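Local coordinates for transcription factor cep-1 (Caenorhabditis elegans, PDB 1T4W), which activates transcription by binding the p53 consensus DNA sequence through a zinc-containing domain, promoting apoptosis after genotoxic stress and ensuring proper meiotic chromosome segregation, at residues M35-W45 / A128-C139. Residues are numbered along the deposited sequence; the frame is centred on the assembly and turned at random.
With ZN (zinc ion), chain B.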
ATOM      1  N   MET A  35      10.737  -2.153   8.695  1.00 18.41           N
ATOM      2  CA  MET A  35      11.054  -2.669   7.365  1.00 26.93           C
ATOM      3  C   MET A  35      11.405  -4.155   7.522  1.00 25.99           C
ATOM      4  O   MET A  35      11.667  -4.613   8.629  1.00 22.96           O
ATOM      5  CB  MET A  35      12.208  -1.882   6.713  1.00 33.60           C
ATOM      6  CG  MET A  35      13.582  -2.053   7.309  1.00 35.90           C
ATOM      7  SD  MET A  35      14.878  -1.366   6.173  1.00 31.65           S
ATOM      8  CE  MET A  35      15.239  -2.805   5.182  1.00 44.53           C
ATOM      9  N   GLY A  36      11.381  -4.917   6.434  1.00 19.64           N
ATOM     10  CA  GLY A  36      11.695  -6.333   6.545  1.00 17.06           C
ATOM     11  C   GLY A  36      10.641  -7.170   7.262  1.00 23.84           C
ATOM     12  O   GLY A  36      10.914  -8.295   7.657  1.00 26.65           O
ATOM     13  N   CYS A  37       9.438  -6.641   7.454  1.00 24.61           N
ATOM     14  CA  CYS A  37       8.392  -7.419   8.129  1.00 23.53           C
ATOM     15  C   CYS A  37       7.186  -7.597   7.222  1.00 28.20           C
ATOM     16  O   CYS A  37       6.798  -6.669   6.502  1.00 21.73           O
ATOM     17  CB  CYS A  37       7.951  -6.739   9.443  1.00 27.38           C
ATOM     18  SG  CYS A  37       9.281  -6.683  10.700  1.00 31.60           S
ATOM     19  N   LEU A  38       6.602  -8.791   7.266  1.00 22.34           N
ATOM     20  CA  LEU A  38       5.440  -9.130   6.443  1.00 37.44           C
ATOM     21  C   LEU A  38       4.177  -8.497   6.982  1.00 25.36           C
ATOM     22  O   LEU A  38       3.737  -8.814   8.086  1.00 28.41           O
ATOM     23  CB  LEU A  38       5.262 -10.651   6.372  1.00 25.96           C
ATOM     24  CG  LEU A  38       6.442 -11.359   5.692  1.00 26.51           C
ATOM     25  CD1 LEU A  38       6.349 -12.865   5.918  1.00 34.20           C
ATOM     26  CD2 LEU A  38       6.451 -11.021   4.214  1.00 27.70           C
ATOM     27  N   VAL A  39       3.611  -7.572   6.218  1.00 28.36           N
ATOM     28  CA  VAL A  39       2.381  -6.920   6.637  1.00 15.48           C
ATOM     29  C   VAL A  39       1.242  -7.607   5.871  1.00 22.26           C
ATOM     30  O   VAL A  39       1.209  -7.593   4.646  1.00 18.86           O
ATOM     31  CB  VAL A  39       2.366  -5.418   6.301  1.00 24.75           C
ATOM     32  CG1 VAL A  39       1.079  -4.796   6.812  1.00 18.78           C
ATOM     33  CG2 VAL A  39       3.581  -4.720   6.901  1.00 16.00           C
ATOM     34  N   PRO A  40       0.298  -8.216   6.599  1.00 22.28           N
ATOM     35  CA  PRO A  40      -0.852  -8.918   6.012  1.00 21.96           C
ATOM     36  C   PRO A  40      -1.939  -7.955   5.523  1.00 21.79           C
ATOM     37  O   PRO A  40      -2.602  -7.291   6.312  1.00 22.80           O
ATOM     38  CB  PRO A  40      -1.328  -9.822   7.155  1.00 22.64           C
ATOM     39  CG  PRO A  40      -1.030  -8.980   8.384  1.00 25.95           C
ATOM     40  CD  PRO A  40       0.326  -8.346   8.076  1.00 16.27           C
ATOM     41  N   ILE A  41      -2.096  -7.880   4.210  1.00 19.92           N
ATOM     42  CA  ILE A  41      -3.082  -6.993   3.593  1.00 24.15           C
ATOM     43  C   ILE A  41      -4.276  -7.782   3.045  1.00 20.61           C
ATOM     44  O   ILE A  41      -4.139  -8.922   2.569  1.00 21.12           O
ATOM     45  CB  ILE A  41      -2.489  -6.214   2.377  1.00 18.65           C
ATOM     46  CG1 ILE A  41      -1.266  -5.383   2.797  1.00 18.21           C
ATOM     47  CG2 ILE A  41      -3.598  -5.339   1.708  1.00 13.39           C
ATOM     48  CD1 ILE A  41      -1.570  -4.251   3.807  1.00 22.34           C
ATOM     49  N   GLN A  42      -5.448  -7.178   3.132  1.00 17.10           N
ATOM     50  CA  GLN A  42      -6.640  -7.791   2.554  1.00 23.77           C
ATOM     51  C   GLN A  42      -7.331  -6.716   1.733  1.00 23.68           C
ATOM     52  O   GLN A  42      -7.686  -5.672   2.271  1.00 19.71           O
ATOM     53  CB  GLN A  42      -7.610  -8.264   3.633  1.00 18.91           C
ATOM     54  CG  GLN A  42      -7.037  -9.334   4.543  1.00 32.34           C
ATOM     55  CD  GLN A  42      -8.128 -10.113   5.247  1.00 38.45           C
ATOM     56  OE1 GLN A  42      -9.031  -9.529   5.854  1.00 31.18           O
ATOM     57  NE2 GLN A  42      -8.055 -11.439   5.164  1.00 31.72           N
ATOM     58  N   VAL A  43      -7.492  -6.950   0.436  1.00 19.21           N
ATOM     59  CA  VAL A  43      -8.192  -5.988  -0.418  1.00 17.73           C
ATOM     60  C   VAL A  43      -9.571  -6.594  -0.730  1.00 25.53           C
ATOM     61  O   VAL A  43      -9.659  -7.727  -1.185  1.00 22.05           O
ATOM     62  CB  VAL A  43      -7.427  -5.726  -1.743  1.00 19.10           C
ATOM     63  CG1 VAL A  43      -8.241  -4.754  -2.644  1.00 19.10           C
ATOM     64  CG2 VAL A  43      -6.027  -5.126  -1.434  1.00 17.48           C
ATOM     65  N   LYS A  44     -10.641  -5.847  -0.475  1.00 18.35           N
ATOM     66  CA  LYS A  44     -11.980  -6.364  -0.723  1.00 21.13           C
ATOM     67  C   LYS A  44     -12.769  -5.401  -1.593  1.00 27.06           C
ATOM     68  O   LYS A  44     -12.518  -4.190  -1.587  1.00 20.24           O
ATOM     69  CB  LYS A  44     -12.723  -6.574   0.612  1.00 19.11           C
ATOM     70  CG  LYS A  44     -12.133  -7.676   1.506  1.00 25.57           C
ATOM     71  CD  LYS A  44     -12.821  -7.674   2.867  1.00 25.81           C
ATOM     72  CE  LYS A  44     -12.387  -8.858   3.746  1.00 27.16           C
ATOM     73  NZ  LYS A  44     -13.140  -8.883   5.050  1.00 41.00           N
ATOM     74  N   TRP A  45     -13.716  -5.934  -2.356  1.00 19.97           N
ATOM     75  CA  TRP A  45     -14.543  -5.077  -3.190  1.00 22.24           C
ATOM     76  C   TRP A  45     -15.888  -5.701  -3.534  1.00 29.26           C
ATOM     77  O   TRP A  45     -16.086  -6.903  -3.385  1.00 24.79           O
ATOM     78  CB  TRP A  45     -13.812  -4.702  -4.496  1.00 16.72           C
ATOM     79  CG  TRP A  45     -13.381  -5.870  -5.358  1.00 25.63           C
ATOM     80  CD1 TRP A  45     -14.110  -6.484  -6.347  1.00 21.25           C
ATOM     81  CD2 TRP A  45     -12.149  -6.601  -5.262  1.00 19.54           C
ATOM     82  NE1 TRP A  45     -13.412  -7.550  -6.866  1.00 18.79           N
ATOM     83  CE2 TRP A  45     -12.207  -7.648  -6.218  1.00 21.14           C
ATOM     84  CE3 TRP A  45     -11.004  -6.473  -4.457  1.00 20.07           C
ATOM     85  CZ2 TRP A  45     -11.162  -8.565  -6.394  1.00 23.07           C
ATOM     86  CZ3 TRP A  45      -9.961  -7.384  -4.625  1.00 21.58           C
ATOM     87  CH2 TRP A  45     -10.048  -8.422  -5.593  1.00 21.43           C
ATOM     88  N   ALA A 128     -13.824 -13.048  -8.505  1.00 27.06           N
ATOM     89  CA  ALA A 128     -12.984 -12.808  -7.331  1.00 27.58           C
ATOM     90  C   ALA A 128     -13.451 -11.503  -6.681  1.00 29.24           C
ATOM     91  O   ALA A 128     -13.764 -10.536  -7.376  1.00 23.27           O
ATOM     92  CB  ALA A 128     -11.510 -12.723  -7.738  1.00 24.19           C
ATOM     93  N   VAL A 129     -13.536 -11.476  -5.354  1.00 23.62           N
ATOM     94  CA  VAL A 129     -13.982 -10.266  -4.656  1.00 26.44           C
ATOM     95  C   VAL A 129     -13.033  -9.900  -3.509  1.00 26.87           C
ATOM     96  O   VAL A 129     -13.325  -9.024  -2.696  1.00 23.34           O
ATOM     97  CB  VAL A 129     -15.409 -10.434  -4.087  1.00 28.53           C
ATOM     98  CG1 VAL A 129     -16.425 -10.616  -5.234  1.00 25.26           C
ATOM     99  CG2 VAL A 129     -15.448 -11.658  -3.151  1.00 21.02           C
ATOM    100  N   GLN A 130     -11.897 -10.580  -3.437  1.00 26.13           N
ATOM    101  CA  GLN A 130     -10.938 -10.280  -2.379  1.00 28.00           C
ATOM    102  C   GLN A 130      -9.552 -10.673  -2.815  1.00 21.94           C
ATOM    103  O   GLN A 130      -9.371 -11.539  -3.665  1.00 21.16           O
ATOM    104  CB  GLN A 130     -11.292 -11.037  -1.083  1.00 30.23           C
ATOM    105  CG  GLN A 130     -10.451 -10.632   0.149  1.00 35.04           C
ATOM    106  CD  GLN A 130     -11.044 -11.144   1.462  1.00 36.40           C
ATOM    107  OE1 GLN A 130     -12.253 -11.156   1.622  1.00 29.53           O
ATOM    108  NE2 GLN A 130     -10.192 -11.548   2.405  1.00 25.56           N
ATOM    109  N   ALA A 131      -8.552 -10.005  -2.264  1.00 18.54           N
ATOM    110  CA  ALA A 131      -7.198 -10.385  -2.586  1.00 17.60           C
ATOM    111  C   ALA A 131      -6.431 -10.290  -1.287  1.00 21.62           C
ATOM    112  O   ALA A 131      -6.465  -9.256  -0.616  1.00 22.49           O
ATOM    113  CB  ALA A 131      -6.592  -9.448  -3.625  1.00 19.27           C
ATOM    114  N   ASN A 132      -5.747 -11.372  -0.949  1.00 20.18           N
ATOM    115  CA  ASN A 132      -4.926 -11.444   0.249  1.00 21.01           C
ATOM    116  C   ASN A 132      -3.467 -11.616  -0.126  1.00 17.28           C
ATOM    117  O   ASN A 132      -3.131 -12.313  -1.095  1.00 18.05           O
ATOM    118  CB  ASN A 132      -5.357 -12.626   1.117  1.00 26.22           C
ATOM    119  CG  ASN A 132      -6.786 -12.500   1.583  1.00 29.17           C
ATOM    120  OD1 ASN A 132      -7.226 -11.422   1.967  1.00 31.70           O
ATOM    121  ND2 ASN A 132      -7.520 -13.606   1.562  1.00 45.41           N
ATOM    122  N   PHE A 133      -2.596 -10.963   0.629  1.00 24.01           N
ATOM    123  CA  PHE A 133      -1.158 -11.081   0.406  1.00 23.46           C
ATOM    124  C   PHE A 133      -0.421 -10.289   1.471  1.00 17.64           C
ATOM    125  O   PHE A 133      -1.006  -9.440   2.156  1.00 20.82           O
ATOM    126  CB  PHE A 133      -0.767 -10.543  -0.988  1.00 18.54           C
ATOM    127  CG  PHE A 133      -1.190  -9.108  -1.234  1.00 23.40           C
ATOM    128  CD1 PHE A 133      -0.369  -8.040  -0.853  1.00 23.78           C
ATOM    129  CD2 PHE A 133      -2.429  -8.826  -1.797  1.00 22.88           C
ATOM    130  CE1 PHE A 133      -0.781  -6.701  -1.028  1.00 21.42           C
ATOM    131  CE2 PHE A 133      -2.858  -7.488  -1.977  1.00 22.83           C
ATOM    132  CZ  PHE A 133      -2.023  -6.422  -1.587  1.00 23.63           C
ATOM    133  N   ASP A 134       0.859 -10.586   1.624  1.00 22.05           N
ATOM    134  CA  ASP A 134       1.661  -9.812   2.542  1.00 20.02           C
ATOM    135  C   ASP A 134       2.457  -8.844   1.718  1.00 19.46           C
ATOM    136  O   ASP A 134       2.842  -9.155   0.591  1.00 20.28           O
ATOM    137  CB  ASP A 134       2.659 -10.664   3.297  1.00 25.41           C
ATOM    138  CG  ASP A 134       1.999 -11.585   4.269  1.00 34.08           C
ATOM    139  OD1 ASP A 134       1.038 -11.140   4.929  1.00 26.31           O
ATOM    140  OD2 ASP A 134       2.451 -12.740   4.369  1.00 23.27           O
ATOM    141  N   ILE A 135       2.672  -7.656   2.254  1.00 16.89           N
ATOM    142  CA  ILE A 135       3.548  -6.717   1.583  1.00 19.70           C
ATOM    143  C   ILE A 135       4.724  -6.529   2.542  1.00 24.87           C
ATOM    144  O   ILE A 135       4.552  -6.574   3.768  1.00 23.60           O
ATOM    145  CB  ILE A 135       2.865  -5.369   1.311  1.00 19.78           C
ATOM    146  CG1 ILE A 135       3.853  -4.431   0.618  1.00 19.84           C
ATOM    147  CG2 ILE A 135       2.345  -4.784   2.604  1.00 20.31           C
ATOM    148  CD1 ILE A 135       3.197  -3.225  -0.058  1.00 23.41           C
ATOM    149  N   ILE A 136       5.929  -6.361   2.001  1.00 19.93           N
ATOM    150  CA  ILE A 136       7.090  -6.169   2.861  1.00 20.05           C
ATOM    151  C   ILE A 136       7.929  -5.016   2.296  1.00 25.91           C
ATOM    152  O   ILE A 136       8.160  -4.947   1.088  1.00 24.66           O
ATOM    153  CB  ILE A 136       7.903  -7.503   2.988  1.00 23.64           C
ATOM    154  CG1 ILE A 136       9.103  -7.292   3.910  1.00 23.88           C
ATOM    155  CG2 ILE A 136       8.398  -7.977   1.606  1.00 22.40           C
ATOM    156  CD1 ILE A 136       9.921  -8.553   4.113  1.00 27.01           C
ATOM    157  N   PHE A 137       8.327  -4.086   3.164  1.00 17.86           N
ATOM    158  CA  PHE A 137       9.102  -2.901   2.757  1.00 20.81           C
ATOM    159  C   PHE A 137      10.582  -3.136   3.030  1.00 20.81           C
ATOM    160  O   PHE A 137      10.968  -3.537   4.129  1.00 22.25           O
ATOM    161  CB  PHE A 137       8.580  -1.672   3.506  1.00 15.76           C
ATOM    162  CG  PHE A 137       7.129  -1.406   3.249  1.00 20.93           C
ATOM    163  CD1 PHE A 137       6.726  -0.734   2.089  1.00 24.77           C
ATOM    164  CD2 PHE A 137       6.160  -1.896   4.108  1.00 17.83           C
ATOM    165  CE1 PHE A 137       5.358  -0.560   1.783  1.00 19.56           C
ATOM    166  CE2 PHE A 137       4.783  -1.731   3.820  1.00 21.50           C
ATOM    167  CZ  PHE A 137       4.384  -1.062   2.653  1.00 24.14           C
ATOM    168  N   MET A 138      11.408  -2.903   2.013  1.00 27.65           N
ATOM    169  CA  MET A 138      12.829  -3.158   2.137  1.00 27.46           C
ATOM    170  C   MET A 138      13.711  -1.914   2.199  1.00 31.54           C
ATOM    171  O   MET A 138      14.879  -1.943   1.825  1.00 29.84           O
ATOM    172  CB  MET A 138      13.279  -4.101   1.018  1.00 29.97           C
ATOM    173  CG  MET A 138      12.642  -5.499   1.122  1.00 27.85           C
ATOM    174  SD  MET A 138      12.896  -6.290   2.750  1.00 36.96           S
ATOM    175  CE  MET A 138      14.641  -6.675   2.636  1.00 43.50           C
ATOM    176  N   CYS A 139      13.138  -0.819   2.675  1.00 21.19           N
ATOM    177  CA  CYS A 139      13.886   0.418   2.853  1.00 18.62           C
ATOM    178  C   CYS A 139      13.016   1.154   3.854  1.00 20.94           C
ATOM    179  O   CYS A 139      11.894   0.726   4.149  1.00 22.23           O
ATOM    180  CB  CYS A 139      14.039   1.156   1.514  1.00 20.36           C
ATOM    181  SG  CYS A 139      14.970   2.707   1.551  1.00 22.37           S
TER
HETATM  182 ZN    ZN B 201      17.032   2.295   2.617  1.00 27.16          ZN
HETATM  183  O   HOH W   1       8.004  -4.339   6.082  1.00 19.34           O
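Ile41 and Phe133 face each other as a hydrogen-bonded pair where strands 39-45 and 130-137 run antiparallel in the middle of the four-stranded sheet of this p53-like β-sandwich. Their side chains, with those of Val39, Val43, Ala131 and Ile135, turn to the face packed against the other sheet, where Leu58 and Ile60 lie. Branched aliphatic residues and a ring fill this side densely: Ile41 CB sits over the Phe133 ring in a CH-pi contact, 4.2 Å from its centroid, while CG1, beside the backbone N (chi1 -58°), reaches Ile135 CG2 at 3.7 Å. At the strand end, the Trp45 indole lies against the backbone of 128-131, with Val129 CA over its five-membered ring and Ala131, small enough to fit, near CZ3. Its NE1 makes a weak, bent bond of 3.0 Å to Ala128 O. An alanine in place of Trp45 would probably uncover the Val129-Gln130 backbone and leave Ala128 O without this donor.

The opposite face is looser and polar around Gln42, Lys44, Gln130 and Asn132. Gln130 NE2 bonds almost straight (177°) to an in-plane lone pair of Asn132 OD1, and the Lys44 chain runs alongside the Gln130 amide, its CE 3.1 Å from OE1. Pro40, with no N-H to offer, takes a non-hydrogen-bonded place opposite Asp134, whose OD2 is held by Asn105. Beyond the regular pairing, one water accepts from Cys37 N and Phe137 N, bridging the splayed chains, and Gly36, at positive phi, donates to Phe137 O (2.7 Å). Just past this bond Cys139 SG binds zinc with Cys85, His88 and Cys143. The chemistry thus implies a strand pair buried by apolar packing on one face, polar and partly open to solvent around Lys44 and Gln130 on the other, and continued, through the loop after strand 130-137, to zinc ligand Cys139.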